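Local coordinates for protein catechol O-methyltransferase (Niastella koreensis, PDB 7CVW) that methylates catechols such as protocatechuic acid with S-adenosyl-L-methionine in a metal-dependent reaction, giving meta and para products in equal proportion, at residues Ala34-Ile39 and Thr66-Ser71; Glu147-Ala152 and Ala191-Asn196; Val163-Ile168 and Asp213-Ala218; Gly171-Glu176 and Gly185-Asn190. One frame throughout, in Å; residues are numbered along the deposited sequence.

Contact 1 of 4, residues Ala34-Ile39 and Thr66-Ser71; sequences AGMPAI and TLAGYS. With SAH (S-adenosyl-L-homocysteine), chain E.
Leu67 is the centre of this contact, with Met36, Pro37 and Ile39 gathered round its side chain. The tight part is the end of Met36. Its CE lies 3.5 Å from Leu67 C and 3.7 Å from Leu67 CD1, and it also touches Ala68 CB. A bend at the last torsion (chi3 66°) carries CE there. His94 packs on both Met36 and Leu67. On the exposed side the fit is looser. The Pro37 ring only skims Leu67, with CG 4.1 Å from CD1, and the two side chains run alongside each other, pointing opposite ways. Ile39 crosses Leu67 at about a right angle, CG1 against CD2. Its CD1 then comes 3.6 Å from the sulfur SD of S-adenosyl-L-homocysteine. Leu67 faces the same ligand: its CA is 3.3 Å from the ribose O3'. A type II' turn from Thr66 to Gly69 leads into the helix that starts at Tyr70. There Ser71 holds the amino acid end of the ligand. Its backbone N donates to the ligand carboxylate O, and the ligand amino N donates to Ser71 OG over 2.9 Å. Glu63 is a second partner of that hydroxyl. No hydrogen bond joins the two segments. Loop 34-39 thus meets the ligand through apolar atoms of Ile39, while Ser71 N and OG bind its amino acid end by hydrogen bonds.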
loop_
_atom_site.group_PDB
_atom_site.type_symbol
_atom_site.label_atom_id
_atom_site.label_comp_id
_atom_site.label_asym_id
_atom_site.label_seq_id
_atom_site.Cartn_x
_atom_site.Cartn_y
_atom_site.Cartn_z
ATOM N N ALA A 34 30.197 -9.018 0.318
ATOM C CA ALA A 34 29.907 -10.376 0.826
ATOM C C ALA A 34 29.598 -11.355 -0.312
ATOM O O ALA A 34 29.395 -12.535 0.017
ATOM C CB ALA A 34 28.769 -10.321 1.805
ATOM N N GLY A 35 29.557 -10.911 -1.567
ATOM C CA GLY A 35 29.215 -11.774 -2.713
ATOM C C GLY A 35 27.768 -12.228 -2.646
ATOM O O GLY A 35 27.453 -13.363 -3.029
ATOM N N MET A 36 26.883 -11.325 -2.232
ATOM C CA MET A 36 25.417 -11.601 -2.071
ATOM C C MET A 36 24.661 -10.958 -3.211
ATOM O O MET A 36 25.083 -9.925 -3.705
ATOM C CB MET A 36 24.947 -11.062 -0.717
ATOM C CG MET A 36 25.488 -11.846 0.474
ATOM S SD MET A 36 25.281 -11.037 2.097
ATOM C CE MET A 36 23.496 -11.063 2.231
ATOM N N PRO A 37 23.518 -11.539 -3.619
ATOM C CA PRO A 37 22.739 -10.950 -4.703
ATOM C C PRO A 37 22.136 -9.593 -4.307
ATOM O O PRO A 37 21.756 -9.402 -3.162
ATOM C CB PRO A 37 21.684 -12.012 -4.989
ATOM C CG PRO A 37 21.539 -12.756 -3.685
ATOM C CD PRO A 37 22.910 -12.745 -3.049
ATOM N N ALA A 38 22.072 -8.684 -5.281
ATOM C CA ALA A 38 21.607 -7.288 -5.105
ATOM C C ALA A 38 20.088 -7.278 -5.202
ATOM O O ALA A 38 19.569 -6.755 -6.172
ATOM C CB ALA A 38 22.220 -6.379 -6.154
ATOM N N ILE A 39 19.406 -7.921 -4.267
ATOM C CA ILE A 39 17.941 -8.164 -4.390
ATOM C C ILE A 39 17.175 -7.646 -3.170
ATOM O O ILE A 39 16.040 -8.103 -2.967
ATOM C CB ILE A 39 17.670 -9.646 -4.678
ATOM C CG1 ILE A 39 18.126 -10.594 -3.564
ATOM C CG2 ILE A 39 18.284 -10.014 -6.029
ATOM C CD1 ILE A 39 17.771 -12.056 -3.769
ATOM N N THR A 66 16.087 -12.718 5.112
ATOM C CA THR A 66 16.759 -11.524 5.671
ATOM C C THR A 66 17.700 -10.871 4.650
ATOM O O THR A 66 17.740 -9.617 4.584
ATOM C CB THR A 66 17.541 -11.938 6.918
ATOM O OG1 THR A 66 16.763 -12.838 7.707
ATOM C CG2 THR A 66 17.979 -10.741 7.730
ATOM N N LEU A 67 18.437 -11.692 3.923
ATOM C CA LEU A 67 19.531 -11.189 3.056
ATOM C C LEU A 67 20.516 -10.405 3.941
ATOM O O LEU A 67 21.057 -11.001 4.813
ATOM C CB LEU A 67 19.004 -10.403 1.856
ATOM C CG LEU A 67 20.041 -10.111 0.773
ATOM C CD1 LEU A 67 20.478 -11.385 0.082
ATOM C CD2 LEU A 67 19.431 -9.167 -0.244
ATOM N N ALA A 68 20.710 -9.111 3.680
ATOM C CA ALA A 68 21.642 -8.283 4.478
ATOM C C ALA A 68 20.877 -7.469 5.536
ATOM O O ALA A 68 21.481 -6.623 6.184
ATOM C CB ALA A 68 22.431 -7.406 3.532
ATOM N N GLY A 69 19.573 -7.686 5.684
ATOM C CA GLY A 69 18.776 -7.006 6.714
ATOM C C GLY A 69 18.271 -5.642 6.278
ATOM O O GLY A 69 17.865 -4.879 7.161
ATOM N N TYR A 70 18.283 -5.324 4.981
ATOM C CA TYR A 70 17.846 -3.994 4.466
ATOM C C TYR A 70 16.355 -3.807 4.786
ATOM O O TYR A 70 15.954 -2.821 5.432
ATOM C CB TYR A 70 18.195 -3.855 2.986
ATOM C CG TYR A 70 17.909 -2.482 2.459
ATOM C CD1 TYR A 70 16.661 -2.199 1.957
ATOM C CD2 TYR A 70 18.859 -1.475 2.499
ATOM C CE1 TYR A 70 16.333 -0.937 1.485
ATOM C CE2 TYR A 70 18.546 -0.204 2.040
ATOM C CZ TYR A 70 17.289 0.060 1.535
ATOM O OH TYR A 70 16.952 1.315 1.140
ATOM N N SER A 71 15.504 -4.738 4.355
ATOM C CA SER A 71 14.045 -4.674 4.639
ATOM C C SER A 71 13.852 -4.716 6.153
ATOM O O SER A 71 12.958 -4.013 6.655
ATOM C CB SER A 71 13.256 -5.754 3.965
ATOM O OG SER A 71 13.753 -7.035 4.288
HETATM N N SAH E . 13.879 -9.233 2.458
HETATM C CA SAH E . 15.258 -8.986 1.993
HETATM C CB SAH E . 15.571 -9.828 0.748
HETATM C CG SAH E . 15.447 -11.302 0.950
HETATM S SD SAH E . 16.275 -12.072 -0.500
HETATM C C SAH E . 15.356 -7.490 1.687
HETATM O O SAH E . 16.280 -6.896 2.112
HETATM O OXT SAH E . 14.489 -7.046 1.015
HETATM C "C5'" SAH E . 15.848 -13.819 -0.219
HETATM C "C4'" SAH E . 16.568 -14.380 0.976
HETATM O "O4'" SAH E . 15.924 -15.619 1.293
HETATM C "C3'" SAH E . 18.061 -14.729 0.780
HETATM O "O3'" SAH E . 18.888 -14.153 1.774
HETATM C "C2'" SAH E . 18.096 -16.257 0.858
HETATM O "O2'" SAH E . 19.289 -16.774 1.383
HETATM C "C1'" SAH E . 16.899 -16.507 1.755
HETATM N N9 SAH E . 16.372 -17.851 1.705
HETATM C C8 SAH E . 16.416 -18.733 0.666
HETATM N N7 SAH E . 15.880 -19.887 0.952
HETATM C C5 SAH E . 15.456 -19.763 2.259
HETATM C C6 SAH E . 14.798 -20.641 3.142
HETATM N N6 SAH E . 14.469 -21.878 2.832
HETATM N N1 SAH E . 14.535 -20.197 4.373
HETATM C C2 SAH E . 14.883 -18.949 4.687
HETATM N N3 SAH E . 15.516 -18.050 3.953
HETATM C C4 SAH E . 15.754 -18.506 2.729
#

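Contact 2 of 4, residues Glu147-Ala152 and Ala191-Asn196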
loop_
_atom_site.group_PDB
_atom_site.type_symbol
_atom_site.label_atom_id
_atom_site.label_comp_id
_atom_site.label_asym_id
_atom_site.label_seq_id
_atom_site.Cartn_x
_atom_site.Cartn_y
_atom_site.Cartn_z
ATOM N N GLU A 147 3.091 -22.523 1.072
ATOM C CA GLU A 147 3.153 -23.175 2.397
ATOM C C GLU A 147 3.556 -22.168 3.476
ATOM O O GLU A 147 3.052 -22.242 4.583
ATOM C CB GLU A 147 4.114 -24.349 2.336
ATOM C CG GLU A 147 3.529 -25.493 1.530
ATOM C CD GLU A 147 3.323 -25.215 0.054
ATOM O OE1 GLU A 147 4.309 -24.827 -0.622
ATOM O OE2 GLU A 147 2.153 -25.390 -0.423
ATOM N N TYR A 148 4.434 -21.227 3.160
ATOM C CA TYR A 148 4.812 -20.169 4.121
ATOM C C TYR A 148 3.551 -19.403 4.563
ATOM O O TYR A 148 3.411 -19.044 5.755
ATOM C CB TYR A 148 5.865 -19.248 3.509
ATOM C CG TYR A 148 7.213 -19.851 3.252
ATOM C CD1 TYR A 148 7.651 -20.963 3.952
ATOM C CD2 TYR A 148 8.079 -19.252 2.343
ATOM C CE1 TYR A 148 8.924 -21.469 3.753
ATOM C CE2 TYR A 148 9.351 -19.753 2.129
ATOM C CZ TYR A 148 9.765 -20.863 2.844
ATOM O OH TYR A 148 11.001 -21.386 2.655
ATOM N N PHE A 149 2.645 -19.140 3.629
ATOM C CA PHE A 149 1.413 -18.392 3.932
ATOM C C PHE A 149 0.547 -19.203 4.910
ATOM O O PHE A 149 -0.036 -18.613 5.830
ATOM C CB PHE A 149 0.646 -18.052 2.666
ATOM C CG PHE A 149 -0.419 -17.006 2.849
ATOM C CD1 PHE A 149 -0.101 -15.660 2.782
ATOM C CD2 PHE A 149 -1.731 -17.364 3.118
ATOM C CE1 PHE A 149 -1.072 -14.676 2.910
ATOM C CE2 PHE A 149 -2.701 -16.379 3.254
ATOM C CZ PHE A 149 -2.374 -15.043 3.158
ATOM N N GLN A 150 0.472 -20.526 4.752
ATOM C CA GLN A 150 -0.333 -21.353 5.681
ATOM C C GLN A 150 0.262 -21.280 7.083
ATOM O O GLN A 150 -0.481 -21.154 8.035
ATOM C CB GLN A 150 -0.411 -22.805 5.218
ATOM C CG GLN A 150 -0.898 -22.961 3.787
ATOM C CD GLN A 150 -2.152 -22.193 3.454
ATOM O OE1 GLN A 150 -3.118 -22.177 4.217
ATOM N NE2 GLN A 150 -2.124 -21.530 2.304
ATOM N N TRP A 151 1.580 -21.341 7.217
ATOM C CA TRP A 151 2.257 -21.184 8.523
ATOM C C TRP A 151 2.035 -19.778 9.063
ATOM O O TRP A 151 1.763 -19.617 10.254
ATOM C CB TRP A 151 3.741 -21.512 8.376
ATOM C CG TRP A 151 4.030 -22.979 8.301
ATOM C CD1 TRP A 151 4.452 -23.678 7.219
ATOM C CD2 TRP A 151 3.867 -23.943 9.358
ATOM N NE1 TRP A 151 4.591 -25.006 7.531
ATOM C CE2 TRP A 151 4.237 -25.197 8.832
ATOM C CE3 TRP A 151 3.459 -23.863 10.694
ATOM C CZ2 TRP A 151 4.209 -26.371 9.582
ATOM C CZ3 TRP A 151 3.438 -25.021 11.443
ATOM C CH2 TRP A 151 3.795 -26.254 10.888
ATOM N N ALA A 152 2.098 -18.764 8.211
ATOM C CA ALA A 152 1.869 -17.364 8.622
ATOM C C ALA A 152 0.478 -17.258 9.261
ATOM O O ALA A 152 0.349 -16.607 10.322
ATOM C CB ALA A 152 2.045 -16.435 7.449
ATOM N N ALA A 191 -2.770 -18.087 -6.904
ATOM C CA ALA A 191 -3.975 -18.956 -6.994
ATOM C C ALA A 191 -4.502 -19.272 -5.593
ATOM O O ALA A 191 -5.721 -19.236 -5.376
ATOM C CB ALA A 191 -3.675 -20.226 -7.748
ATOM N N MET A 192 -3.613 -19.637 -4.674
ATOM C CA MET A 192 -3.972 -19.925 -3.270
ATOM C C MET A 192 -4.627 -18.686 -2.697
ATOM O O MET A 192 -5.679 -18.805 -2.043
ATOM C CB MET A 192 -2.735 -20.321 -2.467
ATOM C CG MET A 192 -3.019 -20.579 -1.003
ATOM S SD MET A 192 -3.077 -19.071 -0.007
ATOM C CE MET A 192 -1.463 -18.319 -0.309
ATOM N N LEU A 193 -4.054 -17.520 -2.969
ATOM C CA LEU A 193 -4.551 -16.290 -2.340
ATOM C C LEU A 193 -5.962 -15.992 -2.867
ATOM O O LEU A 193 -6.839 -15.653 -2.037
ATOM C CB LEU A 193 -3.515 -15.195 -2.621
ATOM C CG LEU A 193 -3.643 -13.950 -1.773
ATOM C CD1 LEU A 193 -3.590 -14.279 -0.289
ATOM C CD2 LEU A 193 -2.571 -12.966 -2.188
ATOM N N GLY A 194 -6.202 -16.187 -4.166
ATOM C CA GLY A 194 -7.533 -16.009 -4.779
ATOM C C GLY A 194 -8.551 -16.971 -4.202
ATOM O O GLY A 194 -9.756 -16.650 -4.298
ATOM N N ALA A 195 -8.123 -18.132 -3.687
ATOM C CA ALA A 195 -9.032 -19.181 -3.161
ATOM C C ALA A 195 -9.193 -19.050 -1.647
ATOM O O ALA A 195 -9.978 -19.790 -1.080
ATOM C CB ALA A 195 -8.497 -20.551 -3.529
ATOM N N ASN A 196 -8.432 -18.176 -0.986
ATOM C CA ASN A 196 -8.321 -18.202 0.486
ATOM C C ASN A 196 -9.463 -17.397 1.104
ATOM O O ASN A 196 -9.548 -16.189 0.825
ATOM C CB ASN A 196 -6.944 -17.698 0.914
ATOM C CG ASN A 196 -6.661 -18.007 2.356
ATOM O OD1 ASN A 196 -7.265 -17.400 3.240
ATOM N ND2 ASN A 196 -5.684 -18.863 2.593
#
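Phe149 and Leu193 mark the closest backbone approach, CA to CA 8.9 Å, between two helix segments whose axes come within 11.3 Å and run 39° apart in direction. Side chains fill that wide gap. Phe149 projects toward the other helix, its CG anti to the backbone N (chi1 -165°). Met192 bends round to meet it. Its CE lies 3.6 Å from Phe149 CD2, and its SD stands 4.6 Å from the ring centroid. The approach is oblique, a Met-aromatic contact. Leu193 crosses the Phe149 side chain at about a right angle and puts CD1 3.7 Å from CZ. Asn196 brings ND2 to the ring edge near CE2, with the amide plane nearly perpendicular to the ring (82°). ND2 also makes a weak bond to Met192 SD, while OD1 accepts from Ala198 N. At the more exposed side, Gln150 and Met192 meet tip to tip, NE2 3.5 Å from SD. Thr146 O takes a weak bond from that same NE2. Both helices pack on one face of the Rossmann-like sheet. Beneath them Phe149 rests on Ile138, Ile162 and Val199, Leu193 reaches Val199 and Ala201, and Leu193 also touches Leu17 of the second subunit.

Contact 3 of 4, residues Val163-Ile168 and Asp213-Ala218; sequences VADNVI and DGMALA. With MG (magnesium ion), chain C.
Asn166 ties the magnesium ion to Asp213 through the two ends of one amide. Its OD1 binds the metal at 2.4 Å. Its ND2 donates to Asp213 OD2 over 2.9 Å in an almost straight bond, 174° at the hydrogen. The acceptor lies in the amide plane, but the donor stands above the carboxylate plane. Asp165 OD2 is the other metal ligand of this segment, also at 2.4 Å. Two waters and Asp139 complete the five ligands. The other Asp165 oxygen, OD1, rests against Met215, 3.3 Å from CG and close to CE.

The second shell holds the turn that carries Asn166. Asp213 OD1 takes the backbone N of Ile168 at 3.1 Å and that of Arg169. Together with the metal and Lys142 NZ at OD1, the bond at ND2 would fix the rotation of the Asn166 amide. Gly214 O accepts from Val167 N, with a weak second bond from Asn166 N. Ile168 CG1, 3.9 Å from Gly214 CA, occupies the side where a side chain of residue 214 would point, so there is no room for one.

Further out, Ala164 and Ala216 form an antiparallel hydrogen-bonded pair, Ala164 N to Ala216 O at 3.0 Å and Ala216 N to Ala164 O at 2.8 Å. The metal site lies at the C-terminal end of strand 160-165. Strand 213-220 is the antiparallel strand beside it in the 3-2-1-4-5-7-6 sheet of class I SAM-dependent methyltransferases. Phe189 of helix 181-195 covers Ala164 and Ala216, and strand 199-206 borders 213-220 on its far side.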
loop_
_atom_site.group_PDB
_atom_site.type_symbol
_atom_site.label_atom_id
_atom_site.label_comp_id
_atom_site.label_asym_id
_atom_site.label_seq_id
_atom_site.Cartn_x
_atom_site.Cartn_y
_atom_site.Cartn_z
ATOM N N VAL A 163 2.372 -9.640 3.990
ATOM C CA VAL A 163 2.901 -9.062 2.732
ATOM C C VAL A 163 3.816 -10.104 2.107
ATOM O O VAL A 163 4.649 -10.668 2.846
ATOM C CB VAL A 163 3.672 -7.763 3.007
ATOM C CG1 VAL A 163 4.232 -7.176 1.722
ATOM C CG2 VAL A 163 2.810 -6.762 3.732
ATOM N N ALA A 164 3.675 -10.362 0.819
ATOM C CA ALA A 164 4.542 -11.315 0.101
ATOM C C ALA A 164 5.166 -10.589 -1.082
ATOM O O ALA A 164 4.408 -10.056 -1.909
ATOM C CB ALA A 164 3.771 -12.535 -0.362
ATOM N N ASP A 165 6.493 -10.552 -1.168
ATOM C CA ASP A 165 7.177 -9.819 -2.257
ATOM C C ASP A 165 7.345 -10.714 -3.490
ATOM O O ASP A 165 7.407 -11.948 -3.352
ATOM C CB ASP A 165 8.533 -9.283 -1.784
ATOM C CG ASP A 165 9.158 -8.225 -2.665
ATOM O OD1 ASP A 165 8.394 -7.533 -3.360
ATOM O OD2 ASP A 165 10.416 -8.081 -2.631
ATOM N N ASN A 166 7.477 -10.085 -4.666
ATOM C CA ASN A 166 7.942 -10.772 -5.906
ATOM C C ASN A 166 6.880 -11.750 -6.423
ATOM O O ASN A 166 7.212 -12.896 -6.781
ATOM C CB ASN A 166 9.274 -11.499 -5.697
ATOM C CG ASN A 166 10.337 -10.617 -5.066
ATOM O OD1 ASN A 166 10.802 -10.917 -3.970
ATOM N ND2 ASN A 166 10.708 -9.532 -5.731
ATOM N N VAL A 167 5.631 -11.301 -6.533
ATOM C CA VAL A 167 4.514 -12.187 -6.967
ATOM C C VAL A 167 4.059 -11.876 -8.404
ATOM O O VAL A 167 3.107 -12.540 -8.814
ATOM C CB VAL A 167 3.345 -12.148 -5.972
ATOM C CG1 VAL A 167 3.772 -12.662 -4.601
ATOM C CG2 VAL A 167 2.700 -10.781 -5.905
ATOM N N ILE A 168 4.739 -11.008 -9.159
ATOM C CA ILE A 168 4.363 -10.645 -10.562
ATOM C C ILE A 168 5.492 -10.976 -11.550
ATOM O O ILE A 168 5.186 -11.415 -12.666
ATOM C CB ILE A 168 3.909 -9.172 -10.645
ATOM C CG1 ILE A 168 2.584 -8.960 -9.905
ATOM C CG2 ILE A 168 3.805 -8.697 -12.083
ATOM C CD1 ILE A 168 1.439 -9.849 -10.352
ATOM N N ASP A 213 7.375 -5.787 -10.955
ATOM C CA ASP A 213 7.019 -6.910 -10.066
ATOM C C ASP A 213 5.774 -6.509 -9.283
ATOM O O ASP A 213 4.935 -5.774 -9.782
ATOM C CB ASP A 213 8.238 -7.261 -9.204
ATOM C CG ASP A 213 8.320 -8.687 -8.698
ATOM O OD1 ASP A 213 7.314 -9.384 -8.731
ATOM O OD2 ASP A 213 9.417 -9.092 -8.303
ATOM N N GLY A 214 5.605 -7.057 -8.098
ATOM C CA GLY A 214 4.440 -6.730 -7.276
ATOM C C GLY A 214 4.535 -7.389 -5.923
ATOM O O GLY A 214 5.313 -8.350 -5.731
ATOM N N MET A 215 3.729 -6.901 -5.006
ATOM C CA MET A 215 3.628 -7.443 -3.635
ATOM C C MET A 215 2.176 -7.819 -3.383
ATOM O O MET A 215 1.281 -7.002 -3.706
ATOM C CB MET A 215 4.069 -6.427 -2.584
ATOM C CG MET A 215 5.535 -6.162 -2.605
ATOM S SD MET A 215 6.073 -5.371 -1.046
ATOM C CE MET A 215 7.694 -4.781 -1.559
ATOM N N ALA A 216 1.950 -8.957 -2.745
ATOM C CA ALA A 216 0.598 -9.312 -2.244
ATOM C C ALA A 216 0.431 -8.720 -0.847
ATOM O O ALA A 216 1.369 -8.747 -0.064
ATOM C CB ALA A 216 0.390 -10.792 -2.185
ATOM N N LEU A 217 -0.759 -8.201 -0.563
ATOM C CA LEU A 217 -1.110 -7.671 0.769
ATOM C C LEU A 217 -2.367 -8.396 1.217
ATOM O O LEU A 217 -3.338 -8.401 0.451
ATOM C CB LEU A 217 -1.377 -6.163 0.687
ATOM C CG LEU A 217 -0.167 -5.242 0.830
ATOM C CD1 LEU A 217 0.796 -5.403 -0.313
ATOM C CD2 LEU A 217 -0.610 -3.783 0.975
ATOM N N ALA A 218 -2.350 -8.969 2.412
ATOM C CA ALA A 218 -3.503 -9.731 2.936
ATOM C C ALA A 218 -3.741 -9.355 4.394
ATOM O O ALA A 218 -2.775 -9.289 5.169
ATOM C CB ALA A 218 -3.238 -11.201 2.762
HETATM MG MG MG C . 12.195 -9.650 -2.447
HETATM O O HOH W 1 13.693 -7.938 -1.734
HETATM O O HOH W 2 13.727 -11.622 -2.581
#

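Contact 4 of 4, residues Gly171-Glu176 and Gly185-Asn190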
loop_
_atom_site.group_PDB
_atom_site.type_symbol
_atom_site.label_atom_id
_atom_site.label_comp_id
_atom_site.label_asym_id
_atom_site.label_seq_id
_atom_site.Cartn_x
_atom_site.Cartn_y
_atom_site.Cartn_z
ATOM N N GLY A 171 5.548 -9.769 -15.179
ATOM C CA GLY A 171 4.322 -10.216 -15.867
ATOM C C GLY A 171 4.419 -11.653 -16.340
ATOM O O GLY A 171 3.494 -12.106 -17.014
ATOM N N LYS A 172 5.496 -12.355 -16.001
ATOM C CA LYS A 172 5.709 -13.769 -16.424
ATOM C C LYS A 172 4.688 -14.672 -15.729
ATOM O O LYS A 172 4.509 -15.800 -16.185
ATOM C CB LYS A 172 7.143 -14.213 -16.130
ATOM C CG LYS A 172 8.168 -13.568 -17.059
ATOM C CD LYS A 172 9.545 -14.143 -16.922
ATOM C CE LYS A 172 10.303 -13.554 -15.760
ATOM N NZ LYS A 172 11.752 -13.863 -15.864
ATOM N N VAL A 173 4.062 -14.230 -14.642
ATOM C CA VAL A 173 3.006 -15.035 -13.970
ATOM C C VAL A 173 1.830 -15.253 -14.941
ATOM O O VAL A 173 0.992 -16.100 -14.628
ATOM C CB VAL A 173 2.515 -14.437 -12.638
ATOM C CG1 VAL A 173 3.583 -14.525 -11.562
ATOM C CG2 VAL A 173 1.996 -13.017 -12.829
ATOM N N LEU A 174 1.714 -14.476 -16.021
ATOM C CA LEU A 174 0.636 -14.702 -17.027
ATOM C C LEU A 174 0.921 -15.970 -17.843
ATOM O O LEU A 174 0.004 -16.491 -18.484
ATOM C CB LEU A 174 0.544 -13.492 -17.952
ATOM C CG LEU A 174 0.055 -12.200 -17.309
ATOM C CD1 LEU A 174 -0.173 -11.163 -18.381
ATOM C CD2 LEU A 174 -1.224 -12.425 -16.518
ATOM N N ASP A 175 2.155 -16.450 -17.862
ATOM C CA ASP A 175 2.561 -17.628 -18.678
ATOM C C ASP A 175 2.330 -18.909 -17.871
ATOM O O ASP A 175 3.198 -19.278 -17.033
ATOM C CB ASP A 175 4.020 -17.510 -19.118
ATOM C CG ASP A 175 4.504 -18.670 -19.981
ATOM O OD1 ASP A 175 3.705 -19.591 -20.263
ATOM O OD2 ASP A 175 5.670 -18.634 -20.354
ATOM N N GLU A 176 1.222 -19.597 -18.147
ATOM C CA GLU A 176 0.842 -20.872 -17.480
ATOM C C GLU A 176 1.913 -21.934 -17.742
ATOM O O GLU A 176 2.016 -22.849 -16.938
ATOM C CB GLU A 176 -0.531 -21.363 -17.962
ATOM C CG GLU A 176 -0.789 -21.134 -19.440
ATOM C CD GLU A 176 -1.305 -19.743 -19.783
ATOM O OE1 GLU A 176 -2.455 -19.445 -19.398
ATOM O OE2 GLU A 176 -0.561 -18.953 -20.419
ATOM N N GLY A 185 6.262 -20.558 -8.466
ATOM C CA GLY A 185 5.991 -20.319 -7.039
ATOM C C GLY A 185 5.027 -19.168 -6.862
ATOM O O GLY A 185 4.100 -19.274 -6.045
ATOM N N ALA A 186 5.226 -18.099 -7.615
ATOM C CA ALA A 186 4.352 -16.911 -7.544
ATOM C C ALA A 186 2.945 -17.273 -8.026
ATOM O O ALA A 186 1.992 -16.867 -7.392
ATOM C CB ALA A 186 4.958 -15.796 -8.358
ATOM N N ARG A 187 2.825 -17.965 -9.164
ATOM C CA ARG A 187 1.507 -18.330 -9.743
ATOM C C ARG A 187 0.740 -19.171 -8.738
ATOM O O ARG A 187 -0.456 -18.977 -8.598
ATOM C CB ARG A 187 1.614 -19.093 -11.062
ATOM C CG ARG A 187 1.976 -18.212 -12.252
ATOM C CD ARG A 187 2.177 -19.021 -13.539
ATOM N NE ARG A 187 1.081 -19.965 -13.728
ATOM C CZ ARG A 187 -0.139 -19.662 -14.160
ATOM N NH1 ARG A 187 -0.462 -18.429 -14.526
ATOM N NH2 ARG A 187 -1.054 -20.612 -14.243
ATOM N N ARG A 188 1.394 -20.131 -8.094
ATOM C CA ARG A 188 0.707 -21.074 -7.189
ATOM C C ARG A 188 0.245 -20.304 -5.950
ATOM O O ARG A 188 -0.876 -20.510 -5.492
ATOM C CB ARG A 188 1.621 -22.252 -6.848
ATOM C CG ARG A 188 0.903 -23.368 -6.115
ATOM C CD ARG A 188 1.689 -24.662 -6.126
ATOM N NE ARG A 188 2.891 -24.537 -5.326
ATOM C CZ ARG A 188 2.953 -24.758 -4.013
ATOM N NH1 ARG A 188 1.903 -25.221 -3.341
ATOM N NH2 ARG A 188 4.100 -24.555 -3.381
ATOM N N PHE A 189 1.103 -19.429 -5.411
ATOM C CA PHE A 189 0.765 -18.572 -4.253
ATOM C C PHE A 189 -0.433 -17.689 -4.616
ATOM O O PHE A 189 -1.313 -17.477 -3.794
ATOM C CB PHE A 189 1.994 -17.749 -3.850
ATOM C CG PHE A 189 1.681 -16.679 -2.846
ATOM C CD1 PHE A 189 1.632 -16.982 -1.500
ATOM C CD2 PHE A 189 1.378 -15.384 -3.261
ATOM C CE1 PHE A 189 1.322 -16.001 -0.575
ATOM C CE2 PHE A 189 1.049 -14.415 -2.327
ATOM C CZ PHE A 189 1.036 -14.724 -0.995
ATOM N N ASN A 190 -0.413 -17.078 -5.792
ATOM C CA ASN A 190 -1.484 -16.125 -6.206
ATOM C C ASN A 190 -2.805 -16.893 -6.320
ATOM O O ASN A 190 -3.874 -16.371 -5.906
ATOM C CB ASN A 190 -1.112 -15.413 -7.507
ATOM C CG ASN A 190 0.024 -14.423 -7.347
ATOM O OD1 ASN A 190 0.381 -14.059 -6.224
ATOM N ND2 ASN A 190 0.619 -14.038 -8.465
#
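Arg187 leaves its helix toward the 171-176 loop and runs alongside Val173, the two side chains heading in contrary directions. CB points at the loop. CG stands anti to the carbonyl carbon (chi1 -76°) and lies 3.8 Å from Val173 CB. CD lies near two carbonyl oxygens, 3.3 Å from Val173 O and 3.6 Å from Asp175 O. The chain then bends at chi3 (47°), which sets NE beside Glu176 CA at 3.9 Å. The guanidinium follows. Glu176 CA sits over the centre of one face, 3.7 Å from CZ. NH2 lies 3.8 Å from Glu176 CB. NH1 makes the one hydrogen bond of the contact, to Val173 O over 2.7 Å with 161° at the hydrogen. The carbonyl lies in the guanidinium plane and is met nearly along the C=O axis.

Beside the arginine, Val173 CG1 packs on Ala186 CB at 3.7 Å and approaches Asn190 ND2. That amide nitrogen donates to Val167 O and is also hydrogen-bonded to Tyr12 OH of the second subunit. The same Tyr12 packs on Val173, Leu174 and Arg187, so the dimer partner borders this contact.

Val173 lies in a 3-10 segment that ends at Leu174. Its carbonyl accepts a charged donor. The Glu176 carboxylate stays apart from NH1 and forms no salt bridge with it. The loop is therefore held to helix 181-195 by a charged group on a backbone carbonyl, with an aliphatic arginine stem and a valine-alanine contact packed alongside.

In the fold
Contact 3 is the most buried and lies nearest the centre of the chain. It is a backbone-bonded strand pair that carries the metal site. Contact 1 is also largely buried but lines the S-adenosyl-L-homocysteine pocket, with apolar contacts between a loop and the turn before helix 70-76 and no bond across. Contacts 2 and 4 are partly buried and share helix 181-195. Sulfur and ring contacts carry contact 2, while contact 4 relies on an arginine-carbonyl bond. The Glu147-Arg188 salt bridge and the Phe149-Phe189 packing join them. Contact 3 touches both, through Leu193 on Ala216 and through Ala164 on Phe189. Contacts 2, 3 and 4 reach the second subunit; contact 1 does not.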